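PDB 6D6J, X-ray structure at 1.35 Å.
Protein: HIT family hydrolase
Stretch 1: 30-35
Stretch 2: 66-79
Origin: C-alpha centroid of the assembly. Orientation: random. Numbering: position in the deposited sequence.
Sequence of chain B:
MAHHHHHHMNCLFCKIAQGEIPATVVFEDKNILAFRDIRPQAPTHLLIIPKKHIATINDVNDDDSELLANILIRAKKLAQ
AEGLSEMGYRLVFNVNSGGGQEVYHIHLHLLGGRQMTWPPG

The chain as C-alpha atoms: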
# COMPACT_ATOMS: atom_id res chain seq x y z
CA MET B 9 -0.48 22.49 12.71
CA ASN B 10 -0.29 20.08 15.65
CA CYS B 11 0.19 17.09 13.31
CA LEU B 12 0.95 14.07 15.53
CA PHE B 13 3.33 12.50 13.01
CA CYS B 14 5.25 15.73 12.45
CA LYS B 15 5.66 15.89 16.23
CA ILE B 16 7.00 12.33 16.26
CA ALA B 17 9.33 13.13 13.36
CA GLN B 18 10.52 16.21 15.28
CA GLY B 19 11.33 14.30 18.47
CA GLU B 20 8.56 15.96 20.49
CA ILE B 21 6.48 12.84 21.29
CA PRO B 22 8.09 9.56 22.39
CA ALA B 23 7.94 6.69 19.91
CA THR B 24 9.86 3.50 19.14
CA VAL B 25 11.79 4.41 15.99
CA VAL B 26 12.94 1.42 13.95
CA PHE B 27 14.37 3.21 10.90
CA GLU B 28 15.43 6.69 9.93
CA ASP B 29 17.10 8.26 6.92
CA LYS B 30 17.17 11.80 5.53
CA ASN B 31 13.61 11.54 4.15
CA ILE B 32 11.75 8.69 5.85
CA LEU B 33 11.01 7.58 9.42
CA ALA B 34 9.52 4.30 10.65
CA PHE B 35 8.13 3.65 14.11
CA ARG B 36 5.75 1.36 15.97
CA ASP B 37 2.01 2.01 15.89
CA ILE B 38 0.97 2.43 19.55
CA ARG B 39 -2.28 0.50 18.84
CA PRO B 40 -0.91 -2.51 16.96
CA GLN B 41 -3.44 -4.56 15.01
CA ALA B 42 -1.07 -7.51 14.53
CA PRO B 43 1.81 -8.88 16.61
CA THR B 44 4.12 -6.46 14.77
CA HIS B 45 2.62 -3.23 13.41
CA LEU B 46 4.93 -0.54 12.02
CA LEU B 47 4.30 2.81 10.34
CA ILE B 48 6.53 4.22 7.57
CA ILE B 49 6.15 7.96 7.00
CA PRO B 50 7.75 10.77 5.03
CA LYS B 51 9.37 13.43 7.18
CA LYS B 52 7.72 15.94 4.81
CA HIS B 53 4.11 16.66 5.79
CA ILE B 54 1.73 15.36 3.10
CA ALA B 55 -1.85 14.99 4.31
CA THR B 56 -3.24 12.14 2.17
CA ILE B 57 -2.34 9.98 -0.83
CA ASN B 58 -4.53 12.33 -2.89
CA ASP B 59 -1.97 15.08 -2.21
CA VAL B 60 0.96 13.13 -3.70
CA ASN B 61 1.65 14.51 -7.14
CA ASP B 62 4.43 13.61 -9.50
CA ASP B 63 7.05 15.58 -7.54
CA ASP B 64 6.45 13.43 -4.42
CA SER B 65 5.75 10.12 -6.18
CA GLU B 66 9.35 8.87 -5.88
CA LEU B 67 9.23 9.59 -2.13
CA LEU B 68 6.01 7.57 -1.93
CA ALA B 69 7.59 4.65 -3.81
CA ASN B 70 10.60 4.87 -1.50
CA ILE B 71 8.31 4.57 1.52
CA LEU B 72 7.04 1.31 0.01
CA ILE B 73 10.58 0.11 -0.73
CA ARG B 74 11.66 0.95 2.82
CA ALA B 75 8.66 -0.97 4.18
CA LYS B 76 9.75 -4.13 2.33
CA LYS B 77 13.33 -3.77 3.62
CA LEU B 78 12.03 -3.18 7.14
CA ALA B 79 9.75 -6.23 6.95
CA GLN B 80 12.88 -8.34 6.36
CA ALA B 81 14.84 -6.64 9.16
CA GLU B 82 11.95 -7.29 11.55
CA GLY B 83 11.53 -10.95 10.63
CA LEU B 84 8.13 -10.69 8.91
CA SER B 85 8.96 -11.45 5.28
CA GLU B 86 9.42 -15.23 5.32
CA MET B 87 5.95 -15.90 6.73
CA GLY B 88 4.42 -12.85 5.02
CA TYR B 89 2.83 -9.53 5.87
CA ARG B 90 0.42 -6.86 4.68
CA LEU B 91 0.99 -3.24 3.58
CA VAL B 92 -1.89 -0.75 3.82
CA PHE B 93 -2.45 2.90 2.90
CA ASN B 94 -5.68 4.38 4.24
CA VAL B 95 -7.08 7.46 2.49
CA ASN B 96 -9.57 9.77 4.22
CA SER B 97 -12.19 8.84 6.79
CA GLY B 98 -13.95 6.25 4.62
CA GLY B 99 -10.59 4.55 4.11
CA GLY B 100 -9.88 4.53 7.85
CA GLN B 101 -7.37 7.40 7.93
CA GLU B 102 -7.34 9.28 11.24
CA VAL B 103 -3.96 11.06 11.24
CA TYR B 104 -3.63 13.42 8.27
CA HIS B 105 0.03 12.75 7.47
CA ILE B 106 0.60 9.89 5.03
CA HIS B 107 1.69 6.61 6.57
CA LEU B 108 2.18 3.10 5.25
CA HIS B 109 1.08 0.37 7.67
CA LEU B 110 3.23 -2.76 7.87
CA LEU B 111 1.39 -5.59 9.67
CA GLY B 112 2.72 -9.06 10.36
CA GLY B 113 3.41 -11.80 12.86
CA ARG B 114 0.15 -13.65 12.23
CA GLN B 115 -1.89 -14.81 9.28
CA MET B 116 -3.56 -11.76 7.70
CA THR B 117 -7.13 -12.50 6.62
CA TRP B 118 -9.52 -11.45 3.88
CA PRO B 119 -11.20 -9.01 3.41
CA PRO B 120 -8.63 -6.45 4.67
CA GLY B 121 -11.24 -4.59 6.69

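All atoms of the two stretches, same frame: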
# COMPACT_ATOMS: atom_id res chain seq x y z
N LYS B 30 17.37 10.36 5.70
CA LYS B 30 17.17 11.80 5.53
C LYS B 30 15.73 12.17 5.19
O LYS B 30 15.33 13.32 5.41
CB LYS B 30 18.07 12.34 4.43
CG LYS B 30 19.55 12.04 4.59
CD LYS B 30 20.16 12.83 5.71
CE LYS B 30 21.68 12.75 5.61
NZ LYS B 30 22.32 13.84 6.39
N ASN B 31 14.94 11.23 4.67
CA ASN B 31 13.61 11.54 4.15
C ASN B 31 12.47 10.78 4.80
O ASN B 31 11.32 11.21 4.66
CB ASN B 31 13.57 11.24 2.65
CG ASN B 31 14.61 11.99 1.92
OD1 ASN B 31 14.58 13.21 1.91
ND2 ASN B 31 15.56 11.28 1.33
N ILE B 32 12.75 9.67 5.46
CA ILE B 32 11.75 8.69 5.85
C ILE B 32 12.00 8.29 7.30
O ILE B 32 13.16 8.20 7.73
CB ILE B 32 11.79 7.46 4.90
CG1 ILE B 32 11.28 7.86 3.51
CG2 ILE B 32 11.03 6.25 5.48
CD1 ILE B 32 11.57 6.89 2.41
N LEU B 33 10.93 8.07 8.05
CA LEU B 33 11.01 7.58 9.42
C LEU B 33 10.04 6.41 9.57
O LEU B 33 8.94 6.43 9.00
CB LEU B 33 10.58 8.70 10.38
CG LEU B 33 10.75 8.46 11.88
CD1 LEU B 33 12.23 8.50 12.24
CD2 LEU B 33 9.97 9.47 12.67
N ALA B 34 10.42 5.41 10.35
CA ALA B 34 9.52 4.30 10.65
C ALA B 34 9.50 4.07 12.14
O ALA B 34 10.53 4.15 12.81
CB ALA B 34 9.91 3.01 9.93
N PHE B 35 8.31 3.78 12.67
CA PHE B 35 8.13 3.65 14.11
C PHE B 35 6.95 2.73 14.38
O PHE B 35 6.13 2.46 13.50
CB PHE B 35 7.97 5.02 14.80
CG PHE B 35 6.87 5.87 14.22
CD1 PHE B 35 7.11 6.68 13.12
CD2 PHE B 35 5.61 5.88 14.79
CE1 PHE B 35 6.09 7.47 12.59
CE2 PHE B 35 4.59 6.65 14.26
CZ PHE B 35 4.84 7.45 13.17
N GLU B 66 8.17 9.67 -6.20
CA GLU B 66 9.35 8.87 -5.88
C GLU B 66 9.49 8.67 -4.37
O GLU B 66 9.79 7.57 -3.91
CB GLU B 66 10.60 9.54 -6.46
CG GLU B 66 11.88 8.77 -6.12
CD GLU B 66 13.10 9.35 -6.80
OE1 GLU B 66 13.72 8.65 -7.64
OE2 GLU B 66 13.45 10.51 -6.50
N LEU B 67 9.26 9.73 -3.59
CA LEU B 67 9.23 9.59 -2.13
C LEU B 67 8.22 8.54 -1.69
O LEU B 67 8.51 7.69 -0.83
CB LEU B 67 8.92 10.96 -1.52
CG LEU B 67 8.69 11.00 -0.01
CD1 LEU B 67 9.94 10.60 0.78
CD2 LEU B 67 8.23 12.41 0.37
N LEU B 68 7.03 8.55 -2.29
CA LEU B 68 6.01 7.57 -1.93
C LEU B 68 6.47 6.15 -2.27
O LEU B 68 6.31 5.22 -1.47
CB LEU B 68 4.69 7.91 -2.62
CG LEU B 68 3.49 7.10 -2.10
CD1 LEU B 68 3.16 7.45 -0.65
CD2 LEU B 68 2.27 7.30 -2.99
N ALA B 69 7.06 5.97 -3.45
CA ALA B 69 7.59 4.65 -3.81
C ALA B 69 8.70 4.24 -2.85
O ALA B 69 8.81 3.06 -2.49
CB ALA B 69 8.12 4.68 -5.24
N ASN B 70 9.50 5.20 -2.40
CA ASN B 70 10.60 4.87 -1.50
C ASN B 70 10.10 4.50 -0.11
O ASN B 70 10.75 3.71 0.59
CB ASN B 70 11.62 6.01 -1.47
CG ASN B 70 12.47 6.03 -2.72
OD1 ASN B 70 12.55 5.04 -3.44
ND2 ASN B 70 13.07 7.17 -2.99
N ILE B 71 8.95 5.03 0.30
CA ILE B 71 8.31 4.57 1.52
C ILE B 71 7.94 3.10 1.41
O ILE B 71 8.15 2.31 2.34
CB ILE B 71 7.10 5.47 1.83
CG1 ILE B 71 7.59 6.83 2.34
CG2 ILE B 71 6.13 4.81 2.81
CD1 ILE B 71 6.52 7.90 2.32
N LEU B 72 7.39 2.70 0.25
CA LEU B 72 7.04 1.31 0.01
C LEU B 72 8.29 0.42 -0.03
O LEU B 72 8.31 -0.65 0.60
CB LEU B 72 6.26 1.23 -1.30
CG LEU B 72 5.94 -0.15 -1.84
CD1 LEU B 72 5.17 -0.97 -0.84
CD2 LEU B 72 5.14 -0.02 -3.13
N ILE B 73 9.35 0.87 -0.70
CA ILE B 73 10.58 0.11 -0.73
C ILE B 73 11.16 -0.03 0.67
O ILE B 73 11.60 -1.11 1.07
CB ILE B 73 11.58 0.74 -1.72
CG1 ILE B 73 11.05 0.61 -3.15
CG2 ILE B 73 12.96 0.08 -1.60
CD1 ILE B 73 11.73 1.56 -4.14
N ARG B 74 11.16 1.05 1.45
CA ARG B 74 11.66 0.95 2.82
C ARG B 74 10.81 -0.02 3.64
O ARG B 74 11.36 -0.80 4.43
CB ARG B 74 11.73 2.32 3.48
CG ARG B 74 12.19 2.28 4.96
CD ARG B 74 13.49 1.48 5.13
NE ARG B 74 14.55 1.95 4.25
CZ ARG B 74 15.75 1.40 4.13
NH1 ARG B 74 16.05 0.29 4.82
NH2 ARG B 74 16.65 1.92 3.30
N ALA B 75 9.49 -0.02 3.44
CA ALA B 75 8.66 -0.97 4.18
C ALA B 75 9.05 -2.42 3.89
O ALA B 75 9.08 -3.24 4.82
CB ALA B 75 7.18 -0.76 3.87
N LYS B 76 9.37 -2.75 2.63
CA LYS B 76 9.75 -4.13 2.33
C LYS B 76 11.12 -4.48 2.91
O LYS B 76 11.35 -5.63 3.30
CB LYS B 76 9.60 -4.49 0.84
CG LYS B 76 10.54 -3.88 -0.19
CD LYS B 76 11.94 -4.57 -0.30
CE LYS B 76 11.96 -6.08 -0.57
NZ LYS B 76 13.30 -6.48 -1.14
N LYS B 77 12.04 -3.51 2.98
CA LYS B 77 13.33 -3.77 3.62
C LYS B 77 13.13 -3.96 5.12
O LYS B 77 13.71 -4.87 5.72
CB LYS B 77 14.30 -2.63 3.32
CG LYS B 77 14.68 -2.51 1.86
CD LYS B 77 15.63 -1.34 1.60
CE LYS B 77 16.09 -1.33 0.16
NZ LYS B 77 17.00 -0.19 -0.10
N LEU B 78 12.29 -3.11 5.71
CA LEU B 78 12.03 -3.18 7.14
C LEU B 78 11.33 -4.48 7.52
O LEU B 78 11.61 -5.05 8.58
CB LEU B 78 11.17 -1.97 7.49
CG LEU B 78 10.79 -1.80 8.95
CD1 LEU B 78 12.05 -1.62 9.83
CD2 LEU B 78 9.89 -0.60 9.08
N ALA B 79 10.41 -4.96 6.67
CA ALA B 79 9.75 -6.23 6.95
C ALA B 79 10.76 -7.37 7.05
O ALA B 79 10.59 -8.29 7.87
CB ALA B 79 8.71 -6.53 5.87

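Packing of strand 32-35 against helix 66-79 in the HIT family hydrolase. The N-to-C directions of strand and helix diverge by 39°, and their axes approach to 9.7 Å, a spacing filled by side chains. No hydrogen bond crosses the interface: the helix spends its backbone polar groups on its own i to i+4 ladder (for example Ile-71 N to Leu-67 O, 2.9 Å), so the 272 Å² buried between the stretches is held by van der Waals and hydrophobic contact. Lys-30 lies in the loop before the strand and does not reach the helix. Asn-31, also in the loop, points its CA-to-CB bond toward the helix, but meets it through carbon: its CB lies 4.1 Å from Leu-67 CD1. Ile-32 is the centre of the contact, with 91 Å² covered. In its m,t rotamer, Ile-32 CD1 extends to the helix backbone, 3.8 Å from both Asn-70 O and Ile-71 N, and lies 4.0 Å from Ile-71 CG1. These are close-packing contacts, since a methyl group offers neither polar atom a hydrogen-bonding partner. Ile-32 CG1 also meets Leu-67 CD1 at 4.1 Å; Leu-67 leaves its backbone sideways, yet its end comes nearer the strand. The other branch of Ile-32 touches the aliphatic part of Arg-74, CG2 to CG at 4.2 Å, leaving the guanidinium out of this pairing. Leu-33 points away, in keeping with the alternation of side chains along a strand, and makes no contact with the helix. Ala-34 turns toward the helix again. Ala-34 CA is 8.4 Å from Ala-75 CA, but the side-chain contact comes from Leu-78, one turn after Arg-74: Ala-34 CB meets Leu-78 CD2 at 3.7 Å, the leucine in its t,p rotamer spanning the gap to the short methyl. Phe-35 points away, continuing the alternation.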